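Local coordinates for protein urocanate hydratase (Paenibacillus sp. Soil724D2, PDB 7NED) that probably hydrates thiourocanate in bacterial ergothioneine catabolism, as an NAD+-dependent enzyme of the urocanase family that also binds urocanate, at residues Ile348-Asp362 / Leu424-Asp436. Numbering follows the deposited sequence.
Sequences IGPFRWVALSGELSD and LQGPIAFSRDHLD. With URO ((2E)-3-(1H-imidazol-4-yl)acrylic acid), chain B.
Arg352 and Ser431 form a hydrogen-bonded antiparallel pair, each backbone N-H answered by the other's carbonyl, where strands 351-355 and 428-432 adjoin inside a mixed sheet that joins strands of the N- and C-terminal urocanase regions. Their side chains, with Val354 and Ala429, leave by one face of the sheet; Phe351, Trp353, Phe430 and Ile428 leave by the other, where helices 360-373 and 407-420 pack. Arg352 illustrates how a strand pair can deliver a charge to a bound ligand. Its CB sets off from the face that Ser431 shares, and CG, set between backbone N and carbonyl carbon (chi1 58°), is the first atom to come close, 3.5 Å from Ser431 O. CD then passes Arg432 CA, and a bend at chi3 turns NE over the start of the next loop, where Asp433 N stands 3.4 Å above the guanidinium plane. At the tip, NH1 donates to URO OAB at 2.9 Å and NH2 to URO OAA at 2.6 Å, a two-pronged grip on the urocanate carboxylate; NH1 also reaches Gln128 O, which should help fix the group's rotation. A methionine in its place would probably leave the carboxylate without this charge and this pair of N-H donors, and so less firmly oriented. Asp433, whose CB touches Arg352 NH2, brings OD2 to 3.0 Å from URO CAD. On the opposite face, Phe430 CD2 meets Phe351 CZ at 3.3 Å, their planes 16° apart but slid so that the rings barely overlap, and Trp353 CB sits off-centre over the Phe430 ring. At the far end, Gln425 N donates to Asp362 OD1 on the syn side of the carboxylate, 2.9 Å away. Thus one face is largely aromatic and aliphatic, though it also holds Arg432, salt-bridged to Asp515, whereas the other presents an arginine whose paired N-H groups match the bound carboxylate in charge and shape, consistent with a role in orienting urocanate.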
ATOM      1  N   ILE A 348      -8.412   1.739 -21.258  1.00 16.08           N
ATOM      2  CA  ILE A 348      -9.860   1.905 -21.390  1.00 14.98           C
ATOM      3  C   ILE A 348     -10.515   1.246 -20.185  1.00 16.20           C
ATOM      4  O   ILE A 348     -10.246   0.075 -19.871  1.00 16.44           O
ATOM      5  CB  ILE A 348     -10.352   1.301 -22.712  1.00 16.41           C
ATOM      6  CG1 ILE A 348      -9.603   1.937 -23.889  1.00 17.53           C
ATOM      7  CG2 ILE A 348     -11.886   1.518 -22.860  1.00 15.91           C
ATOM      8  CD1 ILE A 348      -9.603   1.114 -25.184  1.00 18.71           C
ATOM      9  N   GLY A 349     -11.346   1.992 -19.469  1.00 15.98           N
ATOM     10  CA  GLY A 349     -11.851   1.458 -18.228  1.00 16.87           C
ATOM     11  C   GLY A 349     -13.107   2.127 -17.738  1.00 17.13           C
ATOM     12  O   GLY A 349     -13.633   3.031 -18.383  1.00 16.86           O
ATOM     13  N   PRO A 350     -13.599   1.697 -16.561  1.00 16.57           N
ATOM     14  CA  PRO A 350     -14.969   2.038 -16.106  1.00 14.85           C
ATOM     15  C   PRO A 350     -15.127   3.448 -15.553  1.00 18.32           C
ATOM     16  O   PRO A 350     -15.527   3.665 -14.407  1.00 16.10           O
ATOM     17  CB  PRO A 350     -15.246   0.952 -15.057  1.00 15.20           C
ATOM     18  CG  PRO A 350     -13.865   0.497 -14.593  1.00 16.13           C
ATOM     19  CD  PRO A 350     -13.065   0.519 -15.852  1.00 15.41           C
ATOM     20  N   PHE A 351     -14.918   4.428 -16.427  1.00 15.47           N
ATOM     21  CA  PHE A 351     -15.035   5.829 -16.051  1.00 15.89           C
ATOM     22  C   PHE A 351     -16.509   6.186 -15.861  1.00 15.43           C
ATOM     23  O   PHE A 351     -17.378   5.632 -16.527  1.00 16.75           O
ATOM     24  CB  PHE A 351     -14.304   6.650 -17.125  1.00 13.97           C
ATOM     25  CG  PHE A 351     -14.211   8.109 -16.843  1.00 18.30           C
ATOM     26  CD1 PHE A 351     -13.362   8.507 -15.783  1.00 14.70           C
ATOM     27  CD2 PHE A 351     -14.464   9.034 -17.831  1.00 16.99           C
ATOM     28  CE1 PHE A 351     -13.113   9.833 -15.504  1.00 17.79           C
ATOM     29  CE2 PHE A 351     -14.164  10.381 -17.606  1.00 16.45           C
ATOM     30  CZ  PHE A 351     -13.471  10.788 -16.434  1.00 18.05           C
ATOM     31  N   ARG A 352     -16.803   7.036 -14.890  1.00 15.57           N
ATOM     32  CA  ARG A 352     -18.198   7.316 -14.551  1.00 16.80           C
ATOM     33  C   ARG A 352     -18.298   8.749 -14.057  1.00 14.03           C
ATOM     34  O   ARG A 352     -17.306   9.355 -13.653  1.00 16.30           O
ATOM     35  CB  ARG A 352     -18.705   6.329 -13.489  1.00 16.30           C
ATOM     36  CG  ARG A 352     -17.822   6.398 -12.204  1.00 16.95           C
ATOM     37  CD  ARG A 352     -18.093   5.274 -11.209  1.00 17.84           C
ATOM     38  NE  ARG A 352     -17.898   3.921 -11.758  1.00 18.01           N
ATOM     39  CZ  ARG A 352     -18.066   2.809 -11.044  1.00 18.17           C
ATOM     40  NH1 ARG A 352     -18.386   2.885  -9.750  1.00 17.71           N
ATOM     41  NH2 ARG A 352     -17.945   1.616 -11.618  1.00 16.69           N
ATOM     42  N   TRP A 353     -19.508   9.294 -14.065  1.00 14.62           N
ATOM     43  CA  TRP A 353     -19.691  10.650 -13.582  1.00 14.61           C
ATOM     44  C   TRP A 353     -21.072  10.776 -12.971  1.00 15.42           C
ATOM     45  O   TRP A 353     -21.968   9.998 -13.270  1.00 15.04           O
ATOM     46  CB  TRP A 353     -19.476  11.677 -14.701  1.00 14.96           C
ATOM     47  CG  TRP A 353     -20.146  11.339 -15.990  1.00 17.42           C
ATOM     48  CD1 TRP A 353     -21.332  11.841 -16.446  1.00 13.62           C
ATOM     49  CD2 TRP A 353     -19.650  10.475 -17.023  1.00 16.91           C
ATOM     50  NE1 TRP A 353     -21.594  11.350 -17.691  1.00 15.35           N
ATOM     51  CE2 TRP A 353     -20.596  10.491 -18.061  1.00 15.15           C
ATOM     52  CE3 TRP A 353     -18.498   9.678 -17.161  1.00 16.20           C
ATOM     53  CZ2 TRP A 353     -20.452   9.741 -19.223  1.00 14.97           C
ATOM     54  CZ3 TRP A 353     -18.344   8.924 -18.330  1.00 13.59           C
ATOM     55  CH2 TRP A 353     -19.314   8.966 -19.347  1.00 16.77           C
ATOM     56  N   VAL A 354     -21.217  11.729 -12.062  1.00 14.63           N
ATOM     57  CA  VAL A 354     -22.441  11.886 -11.285  1.00 16.68           C
ATOM     58  C   VAL A 354     -22.901  13.330 -11.358  1.00 19.02           C
ATOM     59  O   VAL A 354     -22.105  14.244 -11.128  1.00 16.27           O
ATOM     60  CB  VAL A 354     -22.220  11.468  -9.825  1.00 16.99           C
ATOM     61  CG1 VAL A 354     -23.477  11.746  -8.958  1.00 18.53           C
ATOM     62  CG2 VAL A 354     -21.851   9.976  -9.776  1.00 15.28           C
ATOM     63  N   ALA A 355     -24.194  13.532 -11.634  1.00 14.87           N
ATOM     64  CA  ALA A 355     -24.760  14.883 -11.671  1.00 17.29           C
ATOM     65  C   ALA A 355     -25.105  15.284 -10.239  1.00 18.72           C
ATOM     66  O   ALA A 355     -26.157  14.923  -9.720  1.00 17.57           O
ATOM     67  CB  ALA A 355     -25.996  14.914 -12.565  1.00 16.93           C
ATOM     68  N   LEU A 356     -24.206  16.018  -9.583  1.00 17.71           N
ATOM     69  CA  LEU A 356     -24.418  16.384  -8.185  1.00 16.87           C
ATOM     70  C   LEU A 356     -25.638  17.281  -7.990  1.00 19.69           C
ATOM     71  O   LEU A 356     -26.184  17.348  -6.874  1.00 20.49           O
ATOM     72  CB  LEU A 356     -23.170  17.078  -7.661  1.00 15.26           C
ATOM     73  CG  LEU A 356     -21.945  16.159  -7.722  1.00 16.03           C
ATOM     74  CD1 LEU A 356     -20.637  16.971  -7.758  1.00 16.45           C
ATOM     75  CD2 LEU A 356     -21.933  15.190  -6.551  1.00 14.94           C
ATOM     76  N   SER A 357     -26.073  17.981  -9.040  1.00 18.76           N
ATOM     77  CA  SER A 357     -27.299  18.772  -8.900  1.00 22.82           C
ATOM     78  C   SER A 357     -28.511  17.894  -8.619  1.00 23.35           C
ATOM     79  O   SER A 357     -29.506  18.374  -8.057  1.00 22.65           O
ATOM     80  CB  SER A 357     -27.534  19.605 -10.155  1.00 22.74           C
ATOM     81  OG  SER A 357     -27.871  18.788 -11.278  1.00 22.70           O
ATOM     82  N   GLY A 358     -28.437  16.618  -8.974  1.00 20.81           N
ATOM     83  CA  GLY A 358     -29.580  15.734  -8.938  1.00 19.30           C
ATOM     84  C   GLY A 358     -30.427  15.758 -10.186  1.00 21.45           C
ATOM     85  O   GLY A 358     -31.427  15.031 -10.235  1.00 23.12           O
ATOM     86  N   GLU A 359     -30.058  16.552 -11.196  1.00 21.10           N
ATOM     87  CA  GLU A 359     -30.866  16.723 -12.407  1.00 23.53           C
ATOM     88  C   GLU A 359     -30.431  15.731 -13.482  1.00 23.01           C
ATOM     89  O   GLU A 359     -29.290  15.772 -13.956  1.00 17.58           O
ATOM     90  CB  GLU A 359     -30.765  18.153 -12.955  1.00 20.71           C
ATOM     91  CG  GLU A 359     -31.407  19.206 -12.064  1.00 21.41           C
ATOM     92  CD  GLU A 359     -32.901  18.923 -11.895  1.00 24.77           C
ATOM     93  OE1 GLU A 359     -33.599  18.871 -12.925  1.00 25.26           O
ATOM     94  OE2 GLU A 359     -33.356  18.692 -10.756  1.00 29.46           O
ATOM     95  N   LEU A 360     -31.366  14.878 -13.899  1.00 19.35           N
ATOM     96  CA  LEU A 360     -31.100  13.947 -14.991  1.00 21.25           C
ATOM     97  C   LEU A 360     -30.753  14.676 -16.284  1.00 21.88           C
ATOM     98  O   LEU A 360     -30.020  14.142 -17.132  1.00 19.68           O
ATOM     99  CB  LEU A 360     -32.320  13.042 -15.173  1.00 23.19           C
ATOM    100  CG  LEU A 360     -32.310  12.073 -16.355  1.00 25.18           C
ATOM    101  CD1 LEU A 360     -31.142  11.060 -16.147  1.00 22.97           C
ATOM    102  CD2 LEU A 360     -33.644  11.382 -16.370  1.00 21.89           C
ATOM    103  N   SER A 361     -31.280  15.893 -16.464  1.00 21.02           N
ATOM    104  CA  SER A 361     -30.973  16.647 -17.677  1.00 23.17           C
ATOM    105  C   SER A 361     -29.481  16.880 -17.808  1.00 17.88           C
ATOM    106  O   SER A 361     -28.955  16.986 -18.932  1.00 17.98           O
ATOM    107  CB  SER A 361     -31.717  17.983 -17.686  1.00 17.08           C
ATOM    108  OG  SER A 361     -31.433  18.768 -16.543  1.00 21.03           O
ATOM    109  N   ASP A 362     -28.781  16.962 -16.676  1.00 19.47           N
ATOM    110  CA  ASP A 362     -27.323  17.111 -16.725  1.00 20.00           C
ATOM    111  C   ASP A 362     -26.672  15.887 -17.360  1.00 20.29           C
ATOM    112  O   ASP A 362     -25.847  16.009 -18.277  1.00 17.75           O
ATOM    113  CB  ASP A 362     -26.766  17.339 -15.320  1.00 19.31           C
ATOM    114  CG  ASP A 362     -26.943  18.769 -14.834  1.00 21.63           C
ATOM    115  OD1 ASP A 362     -27.428  19.622 -15.616  1.00 19.76           O
ATOM    116  OD2 ASP A 362     -26.588  19.038 -13.651  1.00 22.19           O
ATOM    117  N   LEU A 424     -24.681  22.935 -17.774  1.00 20.25           N
ATOM    118  CA  LEU A 424     -25.111  21.967 -16.779  1.00 25.25           C
ATOM    119  C   LEU A 424     -25.555  22.753 -15.555  1.00 22.74           C
ATOM    120  O   LEU A 424     -25.021  23.821 -15.279  1.00 24.91           O
ATOM    121  CB  LEU A 424     -23.964  20.992 -16.413  1.00 18.21           C
ATOM    122  CG  LEU A 424     -23.452  20.194 -17.614  1.00 20.06           C
ATOM    123  CD1 LEU A 424     -22.093  19.506 -17.364  1.00 16.67           C
ATOM    124  CD2 LEU A 424     -24.479  19.181 -18.005  1.00 15.15           C
ATOM    125  N   GLN A 425     -26.509  22.209 -14.809  1.00 22.15           N
ATOM    126  CA  GLN A 425     -27.096  22.952 -13.701  1.00 19.69           C
ATOM    127  C   GLN A 425     -26.141  23.060 -12.533  1.00 24.47           C
ATOM    128  O   GLN A 425     -26.220  24.015 -11.752  1.00 23.40           O
ATOM    129  CB  GLN A 425     -28.368  22.262 -13.212  1.00 21.24           C
ATOM    130  CG  GLN A 425     -29.434  22.129 -14.253  1.00 29.36           C
ATOM    131  CD  GLN A 425     -30.553  23.135 -14.122  1.00 34.47           C
ATOM    132  OE1 GLN A 425     -30.464  24.110 -13.369  1.00 37.50           O
ATOM    133  NE2 GLN A 425     -31.618  22.902 -14.878  1.00 33.44           N
ATOM    134  N   GLY A 426     -25.288  22.065 -12.353  1.00 21.54           N
ATOM    135  CA  GLY A 426     -24.434  21.999 -11.196  1.00 19.51           C
ATOM    136  C   GLY A 426     -23.201  21.189 -11.511  1.00 18.89           C
ATOM    137  O   GLY A 426     -23.072  20.596 -12.590  1.00 18.61           O
ATOM    138  N   PRO A 427     -22.282  21.116 -10.555  1.00 17.62           N
ATOM    139  CA  PRO A 427     -21.020  20.413 -10.799  1.00 15.52           C
ATOM    140  C   PRO A 427     -21.203  18.924 -11.039  1.00 15.46           C
ATOM    141  O   PRO A 427     -22.217  18.315 -10.697  1.00 16.32           O
ATOM    142  CB  PRO A 427     -20.215  20.665  -9.511  1.00 14.99           C
ATOM    143  CG  PRO A 427     -20.802  21.946  -8.976  1.00 20.98           C
ATOM    144  CD  PRO A 427     -22.285  21.818  -9.267  1.00 17.95           C
ATOM    145  N   ILE A 428     -20.159  18.328 -11.601  1.00 16.41           N
ATOM    146  CA  ILE A 428     -20.166  16.920 -11.981  1.00 15.43           C
ATOM    147  C   ILE A 428     -18.991  16.243 -11.289  1.00 16.12           C
ATOM    148  O   ILE A 428     -17.866  16.758 -11.305  1.00 16.67           O
ATOM    149  CB  ILE A 428     -20.070  16.738 -13.508  1.00 16.77           C
ATOM    150  CG1 ILE A 428     -21.217  17.473 -14.224  1.00 13.44           C
ATOM    151  CG2 ILE A 428     -19.963  15.254 -13.872  1.00 14.51           C
ATOM    152  CD1 ILE A 428     -22.618  16.858 -13.964  1.00 15.36           C
ATOM    153  N   ALA A 429     -19.241  15.100 -10.683  1.00 16.17           N
ATOM    154  CA  ALA A 429     -18.155  14.334 -10.083  1.00 16.61           C
ATOM    155  C   ALA A 429     -17.754  13.241 -11.053  1.00 16.72           C
ATOM    156  O   ALA A 429     -18.620  12.608 -11.664  1.00 16.44           O
ATOM    157  CB  ALA A 429     -18.584  13.724  -8.751  1.00 15.02           C
ATOM    158  N   PHE A 430     -16.442  13.042 -11.215  1.00 15.34           N
ATOM    159  CA  PHE A 430     -15.888  11.990 -12.056  1.00 14.15           C
ATOM    160  C   PHE A 430     -15.187  10.952 -11.190  1.00 18.90           C
ATOM    161  O   PHE A 430     -14.473  11.292 -10.243  1.00 14.75           O
ATOM    162  CB  PHE A 430     -14.886  12.552 -13.060  1.00 16.29           C
ATOM    163  CG  PHE A 430     -15.525  13.282 -14.207  1.00 17.05           C
ATOM    164  CD1 PHE A 430     -15.719  14.663 -14.158  1.00 15.58           C
ATOM    165  CD2 PHE A 430     -15.966  12.564 -15.336  1.00 15.02           C
ATOM    166  CE1 PHE A 430     -16.335  15.324 -15.248  1.00 20.37           C
ATOM    167  CE2 PHE A 430     -16.546  13.205 -16.391  1.00 15.09           C
ATOM    168  CZ  PHE A 430     -16.755  14.590 -16.339  1.00 16.82           C
ATOM    169  N   SER A 431     -15.377   9.686 -11.516  1.00 16.00           N
ATOM    170  CA  SER A 431     -14.595   8.687 -10.792  1.00 14.45           C
ATOM    171  C   SER A 431     -14.519   7.446 -11.671  1.00 17.27           C
ATOM    172  O   SER A 431     -14.614   7.536 -12.903  1.00 15.84           O
ATOM    173  CB  SER A 431     -15.195   8.430  -9.399  1.00 13.82           C
ATOM    174  OG  SER A 431     -14.388   7.513  -8.638  1.00 17.25           O
ATOM    175  N   ARG A 432     -14.303   6.297 -11.049  1.00 15.80           N
ATOM    176  CA  ARG A 432     -14.235   5.074 -11.812  1.00 16.09           C
ATOM    177  C   ARG A 432     -14.251   3.932 -10.815  1.00 15.97           C
ATOM    178  O   ARG A 432     -14.038   4.121  -9.614  1.00 15.64           O
ATOM    179  CB  ARG A 432     -12.980   5.019 -12.690  1.00 13.15           C
ATOM    180  CG  ARG A 432     -11.662   5.302 -11.855  1.00 13.37           C
ATOM    181  CD  ARG A 432     -10.368   4.740 -12.515  1.00 12.88           C
ATOM    182  NE  ARG A 432      -9.175   5.183 -11.772  1.00 13.55           N
ATOM    183  CZ  ARG A 432      -8.754   4.641 -10.623  1.00 12.54           C
ATOM    184  NH1 ARG A 432      -9.433   3.637 -10.087  1.00 12.34           N
ATOM    185  NH2 ARG A 432      -7.648   5.108 -10.010  1.00 12.86           N
ATOM    186  N   ASP A 433     -14.524   2.746 -11.324  1.00 13.28           N
ATOM    187  CA  ASP A 433     -14.259   1.568 -10.515  1.00 16.65           C
ATOM    188  C   ASP A 433     -12.755   1.446 -10.303  1.00 13.99           C
ATOM    189  O   ASP A 433     -11.961   2.075 -11.010  1.00 14.79           O
ATOM    190  CB  ASP A 433     -14.806   0.309 -11.202  1.00 18.04           C
ATOM    191  CG  ASP A 433     -14.887  -0.887 -10.244  1.00 21.15           C
ATOM    192  OD1 ASP A 433     -14.658  -0.722  -9.015  1.00 20.58           O
ATOM    193  OD2 ASP A 433     -15.196  -1.989 -10.720  1.00 27.62           O
ATOM    194  N   HIS A 434     -12.353   0.594  -9.355  1.00 14.25           N
ATOM    195  CA  HIS A 434     -10.910   0.337  -9.213  1.00 14.08           C
ATOM    196  C   HIS A 434     -10.426  -0.704 -10.194  1.00 15.79           C
ATOM    197  O   HIS A 434      -9.209  -0.892 -10.327  1.00 17.25           O
ATOM    198  CB  HIS A 434     -10.560  -0.129  -7.802  1.00 13.99           C
ATOM    199  CG  HIS A 434     -10.884   0.875  -6.741  1.00 16.48           C
ATOM    200  ND1 HIS A 434     -10.373   0.780  -5.465  1.00 15.68           N
ATOM    201  CD2 HIS A 434     -11.671   1.981  -6.753  1.00 15.64           C
ATOM    202  CE1 HIS A 434     -10.805   1.800  -4.741  1.00 15.19           C
ATOM    203  NE2 HIS A 434     -11.597   2.543  -5.497  1.00 14.39           N
ATOM    204  N   LEU A 435     -11.358  -1.374 -10.889  1.00 16.30           N
ATOM    205  CA  LEU A 435     -11.021  -2.348 -11.929  1.00 17.42           C
ATOM    206  C   LEU A 435     -10.558  -1.545 -13.138  1.00 16.66           C
ATOM    207  O   LEU A 435     -11.319  -1.262 -14.066  1.00 17.07           O
ATOM    208  CB  LEU A 435     -12.231  -3.234 -12.254  1.00 16.72           C
ATOM    209  CG  LEU A 435     -11.942  -4.455 -13.141  1.00 20.89           C
ATOM    210  CD1 LEU A 435     -11.346  -5.620 -12.326  1.00 19.47           C
ATOM    211  CD2 LEU A 435     -13.238  -4.838 -13.911  1.00 23.32           C
ATOM    212  N   ASP A 436      -9.330  -1.063 -13.100  1.00 16.46           N
ATOM    213  CA  ASP A 436      -8.795  -0.158 -14.115  1.00 16.61           C
ATOM    214  C   ASP A 436      -7.281  -0.394 -14.177  1.00 19.10           C
ATOM    215  O   ASP A 436      -6.692  -0.809 -13.215  1.00 15.32           O
ATOM    216  CB  ASP A 436      -9.150   1.283 -13.739  1.00 14.74           C
ATOM    217  CG  ASP A 436      -9.014   2.310 -14.899  1.00 18.92           C
ATOM    218  OD1 ASP A 436      -9.392   2.038 -15.986  1.00 18.65           O
ATOM    219  OD2 ASP A 436      -8.573   3.407 -14.670  1.00 20.15           O
TER
HETATM  220  OAA URO B 701     -18.655  -0.287  -9.963  0.69 21.59           O
HETATM  221  CAI URO B 701     -18.522  -0.266  -8.667  0.69 14.42           C
HETATM  222  OAB URO B 701     -18.879   0.623  -8.002  0.69 14.11           O
HETATM  223  CAC URO B 701     -17.858  -1.393  -7.991  0.69 25.17           C
HETATM  224  CAD URO B 701     -17.415  -2.403  -8.693  0.69 26.90           C
HETATM  225  CAJ URO B 701     -16.812  -3.392  -7.880  0.69 25.48           C
HETATM  226  CAF URO B 701     -16.512  -4.680  -8.209  0.69 28.08           C
HETATM  227  NAH URO B 701     -16.107  -5.383  -7.105  0.69 29.29           N
HETATM  228  CAE URO B 701     -16.155  -4.516  -6.119  0.69 24.87           C
HETATM  229  NAG URO B 701     -16.577  -3.301  -6.534  0.69 26.80           N
HETATM  230  O   HOH W   1      -8.232   0.462 -17.773  1.00 17.19           O
HETATM  231  O   HOH W   2     -24.916  18.161 -11.617  1.00 18.94           O
HETATM  232  O   HOH W   3     -32.953  20.545 -15.014  1.00 32.80           O